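Local coordinates for protein PP1b (Porcine reproductive and respiratory syndrome virus, PDB 6JDR) that probably couples ATP hydrolysis to 5'-to-3' unwinding of RNA and DNA duplexes, as the zinc-binding helicase part of the viral replicase polyprotein, at residues C25-H28 / T29-Q33. The protein carries 1 engineered substitution. Numbering follows the deposited sequence.
With ZN (zinc ion), chain C; ZN (zinc ion), chain B.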
loop_
_atom_site.group_PDB
_atom_site.type_symbol
_atom_site.label_atom_id
_atom_site.label_comp_id
_atom_site.label_asym_id
_atom_site.label_seq_id
_atom_site.Cartn_x
_atom_site.Cartn_y
_atom_site.Cartn_z
ATOM N N CYS A 25 -18.249 1.111 -27.195
ATOM C CA CYS A 25 -18.215 0.692 -28.587
ATOM C C CYS A 25 -19.574 0.118 -28.961
ATOM O O CYS A 25 -20.439 -0.066 -28.101
ATOM C CB CYS A 25 -17.126 -0.362 -28.787
ATOM S SG CYS A 25 -17.427 -1.900 -27.892
ATOM N N VAL A 26 -19.741 -0.178 -30.245
ATOM C CA VAL A 26 -21.008 -0.659 -30.788
ATOM C C VAL A 26 -21.497 -1.903 -30.044
ATOM O O VAL A 26 -22.681 -2.022 -29.725
ATOM C CB VAL A 26 -20.875 -0.948 -32.308
ATOM C CG1 VAL A 26 -22.088 -1.700 -32.848
ATOM C CG2 VAL A 26 -20.676 0.353 -33.076
ATOM N N TYR A 27 -20.581 -2.825 -29.767
ATOM C CA TYR A 27 -20.928 -4.055 -29.065
ATOM C C TYR A 27 -21.490 -3.765 -27.670
ATOM O O TYR A 27 -22.551 -4.266 -27.309
ATOM C CB TYR A 27 -19.706 -4.975 -28.968
ATOM C CG TYR A 27 -19.975 -6.271 -28.243
ATOM C CD1 TYR A 27 -20.753 -7.268 -28.825
ATOM C CD2 TYR A 27 -19.453 -6.504 -26.972
ATOM C CE1 TYR A 27 -21.007 -8.459 -28.163
ATOM C CE2 TYR A 27 -19.702 -7.690 -26.302
ATOM C CZ TYR A 27 -20.477 -8.664 -26.901
ATOM O OH TYR A 27 -20.725 -9.843 -26.237
ATOM N N HIS A 28 -20.790 -2.928 -26.909
ATOM C CA HIS A 28 -21.152 -2.671 -25.516
ATOM C C HIS A 28 -22.326 -1.716 -25.311
ATOM O O HIS A 28 -22.732 -1.482 -24.173
ATOM C CB HIS A 28 -19.937 -2.174 -24.736
ATOM C CG HIS A 28 -18.968 -3.258 -24.397
ATOM N ND1 HIS A 28 -17.754 -3.394 -25.029
ATOM C CD2 HIS A 28 -19.041 -4.267 -23.496
ATOM C CE1 HIS A 28 -17.116 -4.436 -24.529
ATOM N NE2 HIS A 28 -17.875 -4.983 -23.597
ATOM N N THR A 29 -22.887 -1.182 -26.396
ATOM C CA THR A 29 -24.122 -0.407 -26.300
ATOM C C THR A 29 -25.289 -1.237 -25.751
ATOM O O THR A 29 -26.279 -0.673 -25.289
ATOM C CB THR A 29 -24.553 0.171 -27.671
ATOM O OG1 THR A 29 -24.554 -0.866 -28.658
ATOM C CG2 THR A 29 -23.622 1.286 -28.117
ATOM N N HIS A 30 -25.186 -2.563 -25.816
ATOM C CA HIS A 30 -26.302 -3.437 -25.452
ATOM C C HIS A 30 -26.053 -4.289 -24.192
ATOM O O HIS A 30 -26.824 -5.204 -23.906
ATOM C CB HIS A 30 -26.646 -4.343 -26.648
ATOM C CG HIS A 30 -27.424 -3.654 -27.730
ATOM N ND1 HIS A 30 -26.956 -2.541 -28.397
ATOM C CD2 HIS A 30 -28.635 -3.933 -28.269
ATOM C CE1 HIS A 30 -27.848 -2.161 -29.294
ATOM N NE2 HIS A 30 -28.876 -2.989 -29.237
ATOM N N PHE A 31 -24.994 -3.988 -23.440
ATOM C CA PHE A 31 -24.678 -4.738 -22.219
ATOM C C PHE A 31 -24.447 -3.815 -21.014
ATOM O O PHE A 31 -23.639 -4.118 -20.129
ATOM C CB PHE A 31 -23.460 -5.637 -22.452
ATOM C CG PHE A 31 -23.653 -6.649 -23.544
ATOM C CD1 PHE A 31 -24.233 -7.883 -23.275
ATOM C CD2 PHE A 31 -23.255 -6.371 -24.845
ATOM C CE1 PHE A 31 -24.412 -8.822 -24.280
ATOM C CE2 PHE A 31 -23.429 -7.306 -25.856
ATOM C CZ PHE A 31 -24.009 -8.534 -25.575
ATOM N N HIS A 32 -25.184 -2.708 -20.975
ATOM C CA HIS A 32 -25.078 -1.730 -19.895
ATOM C C HIS A 32 -26.468 -1.436 -19.345
ATOM O O HIS A 32 -27.144 -0.506 -19.786
ATOM C CB HIS A 32 -24.414 -0.458 -20.413
ATOM C CG HIS A 32 -24.087 0.537 -19.346
ATOM N ND1 HIS A 32 -22.875 0.558 -18.694
ATOM C CD2 HIS A 32 -24.809 1.560 -18.832
ATOM C CE1 HIS A 32 -22.866 1.546 -17.817
ATOM N NE2 HIS A 32 -24.026 2.172 -17.887
ATOM N N GLN A 33 -26.889 -2.236 -18.374
ATOM C CA GLN A 33 -28.246 -2.156 -17.840
ATOM C C GLN A 33 -28.404 -1.054 -16.794
ATOM O O GLN A 33 -29.518 -0.744 -16.384
ATOM C CB GLN A 33 -28.656 -3.512 -17.255
ATOM C CG GLN A 33 -28.596 -4.642 -18.273
ATOM C CD GLN A 33 -29.163 -5.948 -17.751
ATOM O OE1 GLN A 33 -28.998 -6.288 -16.582
ATOM N NE2 GLN A 33 -29.828 -6.694 -18.625
HETATM ZN ZN ZN C . -16.301 -2.119 -25.893
HETATM ZN ZN ZN B . -24.607 3.783 -16.591
#
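Tyr27 CG is anti to the backbone nitrogen (chi1 180°) and Phe31 CG anti to the carbonyl carbon (chi1 -60°), and the two rings come together over one turn of chain. Phe31 CE2 lies over one face of the tyrosine, displaced toward its rim, and comes within 3.4 Å of Tyr27 CZ. The ring planes are inclined at 36°, so the pair is neither a parallel stack nor a T-shaped one. The edge of the phenylalanine also meets the main chain, with Phe31 CD2 3.3 Å from Tyr27 O in the plane of the ring.

The backbone between the two rings' residues follows a short helical turn, with several weak hydrogen bonds along it. Thr29 N points at both Cys25 O, four residues back, and Val26 O, three back, and the three-residue spacing repeats from His30 N to Tyr27 O and from Phe31 N to His28 O. On this turn the hydroxyl of Thr29 bends back to Val26 O, although the modelled 2.4 Å between Thr29 OG1 and Val26 O is too short to be taken literally. Thr29 OG1 also accepts a bond from His30 ND1, 2.9 Å away and in the imidazole plane, which restrains the rotation of that ring.

The turn places ligands for two metals. Cys25 SG and His28 ND1, at 2.3 and 2.1 Å from one zinc ion, share it with Cys7 and Cys10, and Tyr9 stacks on the His28 ring. Four residues on, His32 uses NE2 to bind a second zinc ion with Cys20, His34 and Cys35, while its ND1 is hydrogen-bonded to the hydroxyl of Tyr9. The turn thus joins a three-cysteine, one-histidine site to one with two of each within the N-terminal zinc-binding domain of this arterivirus helicase.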